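Long-range contacts in alpha-amylase G-6 (Bacillus halodurans, PDB 2C3H), which probably binds starch through this family 26 carbohydrate-binding module, one domain of a longer amylase, captured here with glucose units bound: residues P20-Y25 with P40-Y45; V60-K65 with P78-D83. One frame throughout, in Å; residues are numbered along the deposited sequence.

Interaction 1. Residues P20-Y25 with P40-Y45; sequences PHLYYY and PEMEHY. With GLC (alpha-D-glucopyranose), chain I; GLC (alpha-D-glucopyranose), chain B.
His21 and Glu41 face each other as a single bridged pair, their CA atoms 4.5 Å apart, flanked by two backbone hydrogen bonds. Met42 N donates to Pro20 O at a nearly straight 170°, and Leu22 N donates to Pro40 O. This short bridge ties strand 21-28 to the lead-in of strand 43-46, which belongs to the other sheet of the beta-sandwich module. Glu41 CA makes a CH-pi contact over one face of the His21 ring, 3.8 Å from the centroid, while Glu41 CG comes close to NE2. Met42 points toward 20-25: with CG beside its own backbone N (chi1 -58°) and an extended chi2, SD lies 4.0 Å from Pro20 CB, and the bend at chi3 then turns CE to Leu22 CD1. Tyr50 and Phe11 of the other sheet pack on the same methionine. Pro40 CG meets the Tyr24 ring at its edge. Farther along the strand, Tyr25 spreads one ring face beneath the glucose of chain I, with C6 over the ring centre, and its OH is hydrogen-bonded to Gly79 N. With an alanine at this position the sugar would probably lose its aromatic platform and Gly79 N that partner. Tyr23 reaches the same glucose in its own ring plane, OH hydrogen-bonded to O6 at 2.6 Å.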
ATOM      1  N   PRO A  20       6.262  -6.277   3.192  1.00 33.69           N
ATOM      2  CA  PRO A  20       5.524  -5.622   2.121  1.00 33.30           C
ATOM      3  C   PRO A  20       6.081  -4.265   1.676  1.00 32.66           C
ATOM      4  O   PRO A  20       6.569  -3.494   2.528  1.00 31.89           O
ATOM      5  CB  PRO A  20       4.124  -5.453   2.727  1.00 32.81           C
ATOM      6  CG  PRO A  20       4.317  -5.580   4.218  1.00 33.45           C
ATOM      7  CD  PRO A  20       5.458  -6.425   4.426  1.00 33.65           C
ATOM      8  N   HIS A  21       5.970  -3.995   0.370  1.00 31.43           N
ATOM      9  CA  HIS A  21       6.176  -2.661  -0.188  1.00 31.67           C
ATOM     10  C   HIS A  21       4.857  -2.071  -0.716  1.00 31.55           C
ATOM     11  O   HIS A  21       3.912  -2.790  -1.042  1.00 31.33           O
ATOM     12  CB  HIS A  21       7.267  -2.642  -1.267  1.00 31.20           C
ATOM     13  CG  HIS A  21       8.640  -2.952  -0.756  1.00 32.98           C
ATOM     14  ND1 HIS A  21       8.935  -4.085  -0.018  1.00 32.06           N
ATOM     15  CD2 HIS A  21       9.820  -2.292  -0.917  1.00 35.31           C
ATOM     16  CE1 HIS A  21      10.224  -4.087   0.286  1.00 34.36           C
ATOM     17  NE2 HIS A  21      10.783  -3.003  -0.240  1.00 33.05           N
ATOM     18  N   LEU A  22       4.772  -0.755  -0.726  1.00 31.59           N
ATOM     19  CA  LEU A  22       3.571  -0.087  -1.182  1.00 32.11           C
ATOM     20  C   LEU A  22       3.883   0.607  -2.497  1.00 32.46           C
ATOM     21  O   LEU A  22       4.706   1.558  -2.526  1.00 33.70           O
ATOM     22  CB  LEU A  22       3.103   0.930  -0.151  1.00 31.32           C
ATOM     23  CG  LEU A  22       1.713   1.496  -0.490  1.00 33.89           C
ATOM     24  CD1 LEU A  22       0.714   0.432  -0.111  1.00 37.40           C
ATOM     25  CD2 LEU A  22       1.376   2.798   0.230  1.00 32.53           C
ATOM     26  N   TYR A  23       3.290   0.113  -3.581  1.00 31.90           N
ATOM     27  CA  TYR A  23       3.447   0.754  -4.885  1.00 31.89           C
ATOM     28  C   TYR A  23       2.209   1.621  -5.100  1.00 32.89           C
ATOM     29  O   TYR A  23       1.085   1.204  -4.729  1.00 33.37           O
ATOM     30  CB  TYR A  23       3.666  -0.283  -6.008  1.00 30.67           C
ATOM     31  CG  TYR A  23       3.579   0.328  -7.372  1.00 28.99           C
ATOM     32  CD1 TYR A  23       4.692   0.966  -7.942  1.00 28.91           C
ATOM     33  CD2 TYR A  23       2.385   0.311  -8.089  1.00 26.96           C
ATOM     34  CE1 TYR A  23       4.624   1.552  -9.202  1.00 23.93           C
ATOM     35  CE2 TYR A  23       2.302   0.898  -9.344  1.00 26.94           C
ATOM     36  CZ  TYR A  23       3.446   1.527  -9.884  1.00 26.40           C
ATOM     37  OH  TYR A  23       3.406   2.143 -11.105  1.00 29.18           O
ATOM     38  N   TYR A  24       2.386   2.820  -5.673  1.00 33.48           N
ATOM     39  CA  TYR A  24       1.248   3.719  -5.856  1.00 33.92           C
ATOM     40  C   TYR A  24       1.399   4.640  -7.053  1.00 34.02           C
ATOM     41  O   TYR A  24       2.493   5.003  -7.407  1.00 33.59           O
ATOM     42  CB  TYR A  24       0.994   4.533  -4.569  1.00 34.43           C
ATOM     43  CG  TYR A  24       2.189   5.339  -4.062  1.00 34.82           C
ATOM     44  CD1 TYR A  24       3.097   4.790  -3.130  1.00 31.44           C
ATOM     45  CD2 TYR A  24       2.377   6.667  -4.486  1.00 33.27           C
ATOM     46  CE1 TYR A  24       4.153   5.518  -2.670  1.00 33.87           C
ATOM     47  CE2 TYR A  24       3.452   7.417  -4.040  1.00 32.17           C
ATOM     48  CZ  TYR A  24       4.335   6.847  -3.142  1.00 35.76           C
ATOM     49  OH  TYR A  24       5.379   7.604  -2.676  1.00 37.36           O
ATOM     50  N   TYR A  25       0.290   5.018  -7.690  1.00 34.07           N
ATOM     51  CA  TYR A  25       0.352   5.903  -8.856  1.00 32.87           C
ATOM     52  C   TYR A  25      -0.979   6.619  -8.858  1.00 33.83           C
ATOM     53  O   TYR A  25      -1.783   6.401  -7.922  1.00 33.66           O
ATOM     54  CB  TYR A  25       0.592   5.107 -10.143  1.00 32.66           C
ATOM     55  CG  TYR A  25      -0.504   4.097 -10.449  1.00 29.49           C
ATOM     56  CD1 TYR A  25      -0.562   2.869  -9.766  1.00 27.53           C
ATOM     57  CD2 TYR A  25      -1.487   4.370 -11.409  1.00 26.93           C
ATOM     58  CE1 TYR A  25      -1.575   1.912 -10.049  1.00 26.92           C
ATOM     59  CE2 TYR A  25      -2.529   3.419 -11.694  1.00 26.15           C
ATOM     60  CZ  TYR A  25      -2.533   2.198 -10.999  1.00 26.75           C
ATOM     61  OH  TYR A  25      -3.507   1.269 -11.214  1.00 27.95           O
ATOM     62  N   PRO A  40       8.418   1.707  -1.887  1.00 40.58           N
ATOM     63  CA  PRO A  40       8.970   1.666  -0.527  1.00 41.15           C
ATOM     64  C   PRO A  40       8.443   0.574   0.423  1.00 41.69           C
ATOM     65  O   PRO A  40       7.256   0.158   0.396  1.00 40.96           O
ATOM     66  CB  PRO A  40       8.639   3.047   0.050  1.00 40.64           C
ATOM     67  CG  PRO A  40       7.378   3.506  -0.709  1.00 42.10           C
ATOM     68  CD  PRO A  40       7.505   2.863  -2.077  1.00 40.62           C
ATOM     69  N   GLU A  41       9.396   0.145   1.265  1.00 41.57           N
ATOM     70  CA  GLU A  41       9.204  -0.700   2.425  1.00 41.74           C
ATOM     71  C   GLU A  41       8.148  -0.143   3.337  1.00 40.93           C
ATOM     72  O   GLU A  41       8.250   0.983   3.789  1.00 41.39           O
ATOM     73  CB  GLU A  41      10.505  -0.771   3.242  1.00 41.56           C
ATOM     74  CG  GLU A  41      11.246  -2.078   3.130  1.00 43.87           C
ATOM     75  CD  GLU A  41      11.683  -2.696   4.459  1.00 48.66           C
ATOM     76  OE1 GLU A  41      12.110  -3.860   4.432  1.00 51.02           O
ATOM     77  OE2 GLU A  41      11.614  -2.069   5.531  1.00 51.82           O
ATOM     78  N   MET A  42       7.147  -0.945   3.648  1.00 40.36           N
ATOM     79  CA  MET A  42       6.210  -0.526   4.659  1.00 40.06           C
ATOM     80  C   MET A  42       6.877  -0.781   6.010  1.00 41.32           C
ATOM     81  O   MET A  42       7.468  -1.856   6.212  1.00 41.54           O
ATOM     82  CB  MET A  42       4.892  -1.257   4.487  1.00 38.78           C
ATOM     83  CG  MET A  42       4.302  -1.029   3.117  1.00 34.89           C
ATOM     84  SD  MET A  42       2.718  -1.756   2.963  1.00 33.99           S
ATOM     85  CE  MET A  42       1.710  -0.515   3.760  1.00 32.47           C
ATOM     86  N   GLU A  43       6.865   0.232   6.879  1.00 41.97           N
ATOM     87  CA  GLU A  43       7.330   0.108   8.257  1.00 43.46           C
ATOM     88  C   GLU A  43       6.527  -0.952   8.966  1.00 42.73           C
ATOM     89  O   GLU A  43       5.321  -1.016   8.783  1.00 41.84           O
ATOM     90  CB  GLU A  43       7.122   1.432   8.995  1.00 44.41           C
ATOM     91  CG  GLU A  43       8.438   2.122   9.372  1.00 51.88           C
ATOM     92  CD  GLU A  43       8.585   3.552   8.831  1.00 59.89           C
ATOM     93  OE1 GLU A  43       8.532   4.507   9.655  1.00 63.27           O
ATOM     94  OE2 GLU A  43       8.781   3.745   7.595  1.00 62.04           O
ATOM     95  N   HIS A  44       7.187  -1.782   9.768  1.00 43.36           N
ATOM     96  CA  HIS A  44       6.483  -2.755  10.598  1.00 44.52           C
ATOM     97  C   HIS A  44       5.597  -2.027  11.593  1.00 44.30           C
ATOM     98  O   HIS A  44       6.031  -1.069  12.212  1.00 44.04           O
ATOM     99  CB  HIS A  44       7.478  -3.693  11.326  1.00 45.76           C
ATOM    100  CG  HIS A  44       6.824  -4.685  12.246  1.00 47.73           C
ATOM    101  ND1 HIS A  44       5.555  -5.187  12.029  1.00 51.22           N
ATOM    102  CD2 HIS A  44       7.273  -5.285  13.370  1.00 50.27           C
ATOM    103  CE1 HIS A  44       5.244  -6.042  12.987  1.00 51.81           C
ATOM    104  NE2 HIS A  44       6.275  -6.128  13.810  1.00 54.23           N
ATOM    105  N   TYR A  45       4.351  -2.463  11.738  1.00 44.78           N
ATOM    106  CA  TYR A  45       3.440  -1.812  12.699  1.00 45.28           C
ATOM    107  C   TYR A  45       3.233  -2.633  13.969  1.00 45.49           C
ATOM    108  O   TYR A  45       3.836  -2.320  14.987  1.00 46.64           O
ATOM    109  CB  TYR A  45       2.121  -1.391  12.052  1.00 44.31           C
ATOM    110  CG  TYR A  45       1.150  -0.767  13.012  1.00 45.36           C
ATOM    111  CD1 TYR A  45       1.342   0.529  13.489  1.00 45.71           C
ATOM    112  CD2 TYR A  45       0.041  -1.480  13.461  1.00 42.08           C
ATOM    113  CE1 TYR A  45       0.434   1.099  14.391  1.00 45.72           C
ATOM    114  CE2 TYR A  45      -0.848  -0.934  14.343  1.00 43.92           C
ATOM    115  CZ  TYR A  45      -0.668   0.350  14.812  1.00 46.50           C
ATOM    116  OH  TYR A  45      -1.592   0.884  15.707  1.00 44.94           O
TER
HETATM  117  C1  GLC I   2       0.136  -1.211 -11.911  1.00 30.33           C
HETATM  118  C2  GLC I   2      -1.295  -1.581 -12.221  1.00 31.68           C
HETATM  119  C3  GLC I   2      -1.639  -1.198 -13.641  1.00 33.15           C
HETATM  120  C4  GLC I   2      -1.282   0.272 -13.871  1.00 32.52           C
HETATM  121  C5  GLC I   2       0.190   0.502 -13.620  1.00 32.04           C
HETATM  122  C6  GLC I   2       0.522   1.977 -13.708  1.00 28.38           C
HETATM  123  O2  GLC I   2      -1.417  -2.975 -12.119  1.00 31.27           O
HETATM  124  O3  GLC I   2      -3.023  -1.485 -13.815  1.00 33.27           O
HETATM  125  O4  GLC I   2      -1.580   0.674 -15.185  1.00 36.25           O
HETATM  126  O5  GLC I   2       0.532   0.079 -12.309  1.00 33.12           O
HETATM  127  O6  GLC I   2       1.822   2.208 -13.208  1.00 25.00           O
HETATM  128  C1  GLC B   1       4.410  -4.705 -12.772  1.00 31.79           C
HETATM  129  C2  GLC B   1       3.164  -5.129 -12.002  1.00 30.63           C
HETATM  130  C3  GLC B   1       1.970  -4.312 -12.466  1.00 30.24           C
HETATM  131  C4  GLC B   1       2.295  -2.842 -12.250  1.00 28.62           C
HETATM  132  C5  GLC B   1       3.544  -2.468 -13.024  1.00 30.82           C
HETATM  133  C6  GLC B   1       3.880  -1.002 -12.792  1.00 33.78           C
HETATM  134  O1  GLC B   1       4.291  -5.056 -14.140  1.00 31.80           O
HETATM  135  O2  GLC B   1       2.906  -6.503 -12.179  1.00 34.25           O
HETATM  136  O3  GLC B   1       0.740  -4.617 -11.806  1.00 29.34           O
HETATM  137  O4  GLC B   1       1.199  -2.137 -12.773  1.00 24.10           O
HETATM  138  O5  GLC B   1       4.641  -3.301 -12.647  1.00 33.54           O
HETATM  139  O6  GLC B   1       5.020  -0.588 -13.538  1.00 32.15           O

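Interaction 2. Residues V60-K65 with P78-D83; sequences VRLLFK and PGFFRD. With GLC (alpha-D-glucopyranose), chain I.
The Arg61 guanidinium carries Phe81 CD1 over the centre of one face, 4.2 Å above the plane, with the two flat groups inclined by 41° rather than stacked. In the guanidinium plane, at its edge, a water accepts from NE at 2.6 Å and donates to Gly79 O, so the head of Arg61 is also linked to the neighbouring backbone; NH2 forms a salt bridge to Asp26. The Phe81 ring in turn receives Arg61 CG at its edge. Extended from CG to NE, the arginine chain runs past this ring before turning its flat end over CD1. Leu62 CD1 lies over one face of the Phe64 ring, toward its rim. Phe80 CD2 meets Phe64 CE2 at 4.2 Å, and the Phe80 ring continues into Phe88 and an edge-to-face contact with Trp92.

Arg61, Phe64, Phe80 and Phe81 sit on the beta hairpin of strands 59-65 and 71-82. Val60 with Arg82 and Leu62 with Phe80 are antiparallel hydrogen-bonded pairs, each joined in both directions, and Arg61 with Phe81 between them is a non-hydrogen-bonded pair. Phe80 N donates to Leu62 O at 2.7 Å. On the face of Leu62 and Phe80, Leu62 CD2 touches Arg82 CG, beyond which the arginine bends away to a cation-pi contact with Trp92 and a hydrogen bond from NH2 to Gln84 O.

Gly79 is tightly approached: Leu63 CD1 stands 3.4 Å from its CA, where a side chain would collide with Leu62 N. The other methyl of Leu63, CD2, faces O2 of the chain I glucose at 3.8 Å.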
ATOM      1  N   VAL A  60      -5.092   8.168  -4.203  1.00 41.71           N
ATOM      2  CA  VAL A  60      -4.059   7.313  -4.756  1.00 39.84           C
ATOM      3  C   VAL A  60      -4.682   6.006  -5.295  1.00 38.84           C
ATOM      4  O   VAL A  60      -5.760   5.591  -4.838  1.00 38.27           O
ATOM      5  CB  VAL A  60      -2.955   7.045  -3.671  1.00 40.36           C
ATOM      6  CG1 VAL A  60      -3.019   5.646  -3.080  1.00 38.71           C
ATOM      7  CG2 VAL A  60      -1.594   7.310  -4.218  1.00 40.52           C
ATOM      8  N   ARG A  61      -4.021   5.399  -6.294  1.00 37.13           N
ATOM      9  CA  ARG A  61      -4.202   3.976  -6.620  1.00 34.86           C
ATOM     10  C   ARG A  61      -2.972   3.219  -6.143  1.00 33.37           C
ATOM     11  O   ARG A  61      -1.806   3.671  -6.317  1.00 32.64           O
ATOM     12  CB  ARG A  61      -4.440   3.749  -8.113  1.00 35.03           C
ATOM     13  CG  ARG A  61      -5.790   4.289  -8.565  1.00 36.19           C
ATOM     14  CD  ARG A  61      -6.203   3.905  -9.998  1.00 35.86           C
ATOM     15  NE  ARG A  61      -7.614   4.215 -10.202  1.00 36.47           N
ATOM     16  CZ  ARG A  61      -8.064   5.428 -10.552  1.00 41.42           C
ATOM     17  NH1 ARG A  61      -9.358   5.616 -10.709  1.00 40.68           N
ATOM     18  NH2 ARG A  61      -7.226   6.463 -10.748  1.00 38.00           N
ATOM     19  N   LEU A  62      -3.210   2.095  -5.483  1.00 31.39           N
ATOM     20  CA  LEU A  62      -2.096   1.408  -4.872  1.00 29.88           C
ATOM     21  C   LEU A  62      -2.113  -0.108  -5.034  1.00 29.90           C
ATOM     22  O   LEU A  62      -3.175  -0.744  -5.114  1.00 30.30           O
ATOM     23  CB  LEU A  62      -1.930   1.841  -3.397  1.00 28.86           C
ATOM     24  CG  LEU A  62      -3.047   1.408  -2.430  1.00 28.46           C
ATOM     25  CD1 LEU A  62      -2.894  -0.014  -1.753  1.00 24.37           C
ATOM     26  CD2 LEU A  62      -3.218   2.493  -1.399  1.00 27.07           C
ATOM     27  N   LEU A  63      -0.921  -0.695  -5.050  1.00 29.47           N
ATOM     28  CA  LEU A  63      -0.809  -2.142  -5.016  1.00 28.82           C
ATOM     29  C   LEU A  63       0.164  -2.498  -3.898  1.00 29.04           C
ATOM     30  O   LEU A  63       1.150  -1.779  -3.679  1.00 28.29           O
ATOM     31  CB  LEU A  63      -0.289  -2.674  -6.340  1.00 27.09           C
ATOM     32  CG  LEU A  63      -1.261  -2.621  -7.498  1.00 29.50           C
ATOM     33  CD1 LEU A  63      -1.138  -1.215  -8.232  1.00 27.06           C
ATOM     34  CD2 LEU A  63      -1.077  -3.791  -8.440  1.00 25.44           C
ATOM     35  N   PHE A  64      -0.081  -3.624  -3.233  1.00 28.58           N
ATOM     36  CA  PHE A  64       0.935  -4.194  -2.330  1.00 28.80           C
ATOM     37  C   PHE A  64       1.792  -5.198  -3.095  1.00 29.39           C
ATOM     38  O   PHE A  64       1.283  -5.902  -3.982  1.00 29.78           O
ATOM     39  CB  PHE A  64       0.277  -4.837  -1.113  1.00 27.53           C
ATOM     40  CG  PHE A  64      -0.735  -3.930  -0.416  1.00 28.45           C
ATOM     41  CD1 PHE A  64      -0.306  -2.892   0.451  1.00 23.87           C
ATOM     42  CD2 PHE A  64      -2.113  -4.090  -0.648  1.00 27.16           C
ATOM     43  CE1 PHE A  64      -1.237  -2.052   1.117  1.00 23.36           C
ATOM     44  CE2 PHE A  64      -3.074  -3.217  -0.007  1.00 28.06           C
ATOM     45  CZ  PHE A  64      -2.638  -2.212   0.876  1.00 27.35           C
ATOM     46  N   LYS A  65       3.079  -5.221  -2.769  1.00 29.20           N
ATOM     47  CA  LYS A  65       4.075  -6.171  -3.313  1.00 30.54           C
ATOM     48  C   LYS A  65       5.121  -6.531  -2.229  1.00 31.31           C
ATOM     49  O   LYS A  65       5.179  -5.887  -1.151  1.00 32.25           O
ATOM     50  CB  LYS A  65       4.824  -5.614  -4.552  1.00 29.33           C
ATOM     51  CG  LYS A  65       5.357  -4.184  -4.393  1.00 28.43           C
ATOM     52  CD  LYS A  65       6.039  -3.648  -5.680  1.00 29.04           C
ATOM     53  CE  LYS A  65       7.023  -4.695  -6.319  1.00 26.74           C
ATOM     54  NZ  LYS A  65       8.230  -4.982  -5.448  1.00 29.95           N
ATOM     55  N   PRO A  78      -5.658  -2.903 -11.940  1.00 30.39           N
ATOM     56  CA  PRO A  78      -5.596  -1.549 -11.359  1.00 30.60           C
ATOM     57  C   PRO A  78      -5.350  -1.553  -9.854  1.00 30.02           C
ATOM     58  O   PRO A  78      -5.797  -2.459  -9.109  1.00 30.03           O
ATOM     59  CB  PRO A  78      -6.990  -0.931 -11.654  1.00 31.07           C
ATOM     60  CG  PRO A  78      -7.784  -1.981 -12.520  1.00 30.74           C
ATOM     61  CD  PRO A  78      -6.934  -3.210 -12.613  1.00 29.89           C
ATOM     62  N   GLY A  79      -4.643  -0.528  -9.406  1.00 29.75           N
ATOM     63  CA  GLY A  79      -4.437  -0.302  -7.985  1.00 30.59           C
ATOM     64  C   GLY A  79      -5.763  -0.212  -7.235  1.00 31.17           C
ATOM     65  O   GLY A  79      -6.812   0.058  -7.857  1.00 31.23           O
ATOM     66  N   PHE A  80      -5.728  -0.484  -5.921  1.00 31.50           N
ATOM     67  CA  PHE A  80      -6.863  -0.170  -5.070  1.00 31.66           C
ATOM     68  C   PHE A  80      -6.939   1.393  -5.003  1.00 31.82           C
ATOM     69  O   PHE A  80      -5.923   2.058  -4.914  1.00 30.86           O
ATOM     70  CB  PHE A  80      -6.708  -0.787  -3.675  1.00 31.26           C
ATOM     71  CG  PHE A  80      -6.861  -2.300  -3.623  1.00 29.53           C
ATOM     72  CD1 PHE A  80      -8.075  -2.926  -3.919  1.00 29.10           C
ATOM     73  CD2 PHE A  80      -5.793  -3.092  -3.218  1.00 28.14           C
ATOM     74  CE1 PHE A  80      -8.188  -4.327  -3.835  1.00 30.66           C
ATOM     75  CE2 PHE A  80      -5.896  -4.483  -3.155  1.00 27.21           C
ATOM     76  CZ  PHE A  80      -7.089  -5.099  -3.450  1.00 29.12           C
ATOM     77  N   PHE A  81      -8.139   1.953  -5.085  1.00 32.30           N
ATOM     78  CA  PHE A  81      -8.338   3.408  -4.917  1.00 33.84           C
ATOM     79  C   PHE A  81      -8.673   3.804  -3.474  1.00 33.65           C
ATOM     80  O   PHE A  81      -9.650   3.334  -2.912  1.00 32.67           O
ATOM     81  CB  PHE A  81      -9.453   3.907  -5.866  1.00 33.76           C
ATOM     82  CG  PHE A  81      -9.660   5.382  -5.815  1.00 34.84           C
ATOM     83  CD1 PHE A  81      -8.762   6.253  -6.446  1.00 35.98           C
ATOM     84  CD2 PHE A  81     -10.721   5.920  -5.105  1.00 37.04           C
ATOM     85  CE1 PHE A  81      -8.946   7.640  -6.380  1.00 37.08           C
ATOM     86  CE2 PHE A  81     -10.913   7.309  -5.028  1.00 35.44           C
ATOM     87  CZ  PHE A  81     -10.026   8.162  -5.666  1.00 38.13           C
ATOM     88  N   ARG A  82      -7.826   4.630  -2.876  1.00 35.60           N
ATOM     89  CA  ARG A  82      -8.102   5.352  -1.614  1.00 38.39           C
ATOM     90  C   ARG A  82      -7.866   6.848  -1.933  1.00 39.86           C
ATOM     91  O   ARG A  82      -6.887   7.121  -2.604  1.00 40.39           O
ATOM     92  CB  ARG A  82      -7.029   4.924  -0.626  1.00 38.46           C
ATOM     93  CG  ARG A  82      -6.983   3.462  -0.302  1.00 37.53           C
ATOM     94  CD  ARG A  82      -7.606   3.238   1.006  1.00 37.57           C
ATOM     95  NE  ARG A  82      -8.868   2.596   0.808  1.00 36.13           N
ATOM     96  CZ  ARG A  82      -9.859   2.613   1.674  1.00 34.06           C
ATOM     97  NH1 ARG A  82     -10.953   1.938   1.365  1.00 32.97           N
ATOM     98  NH2 ARG A  82      -9.774   3.277   2.825  1.00 29.34           N
ATOM     99  N   ASP A  83      -8.594   7.893  -1.535  1.00 43.04           N
ATOM    100  CA  ASP A  83      -9.548   8.262  -0.488  1.00 43.90           C
ATOM    101  C   ASP A  83      -9.165   8.667   0.911  1.00 44.05           C
ATOM    102  O   ASP A  83      -9.275   9.827   1.265  1.00 44.25           O
ATOM    103  CB  ASP A  83     -10.940   7.676  -0.601  1.00 45.18           C
ATOM    104  CG  ASP A  83     -11.845   8.618  -1.312  1.00 46.84           C
ATOM    105  OD1 ASP A  83     -11.326   9.649  -1.778  1.00 48.09           O
ATOM    106  OD2 ASP A  83     -13.048   8.431  -1.506  1.00 54.43           O
TER
HETATM  107  C1  GLC I   2       0.136  -1.211 -11.911  1.00 30.33           C
HETATM  108  C2  GLC I   2      -1.295  -1.581 -12.221  1.00 31.68           C
HETATM  109  C3  GLC I   2      -1.639  -1.198 -13.641  1.00 33.15           C
HETATM  110  C4  GLC I   2      -1.282   0.272 -13.871  1.00 32.52           C
HETATM  111  C5  GLC I   2       0.190   0.502 -13.620  1.00 32.04           C
HETATM  112  C6  GLC I   2       0.522   1.977 -13.708  1.00 28.38           C
HETATM  113  O2  GLC I   2      -1.417  -2.975 -12.119  1.00 31.27           O
HETATM  114  O3  GLC I   2      -3.023  -1.485 -13.815  1.00 33.27           O
HETATM  115  O4  GLC I   2      -1.580   0.674 -15.185  1.00 36.25           O
HETATM  116  O5  GLC I   2       0.532   0.079 -12.309  1.00 33.12           O
HETATM  117  O6  GLC I   2       1.822   2.208 -13.208  1.00 25.00           O
HETATM  118  O   HOH W   1      -8.663   1.995  -9.420  1.00 30.13           O

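Interactions 1 and 2, with centres about 11 Å apart, meet on one antiparallel sheet in which strands 21-28 and 59-65 are neighbours. Probable hydrogen bonds run from His21 N to Lys65 O at 2.6 Å and from Leu63 N to Tyr23 O at 2.8 Å, while Leu22 CD1 packs on Phe64 CE1. Both contacts reach the chain I glucose: Tyr23 and Tyr25 approach it together with Leu63 and Pro78, whose N is 3.5 Å from O3. Gly76 and Glu77 add backbone hydrogen bonds to the bound sugar. O4 of the chain B glucose lies close to C1 of the chain I glucose, consistent with a linked disaccharide.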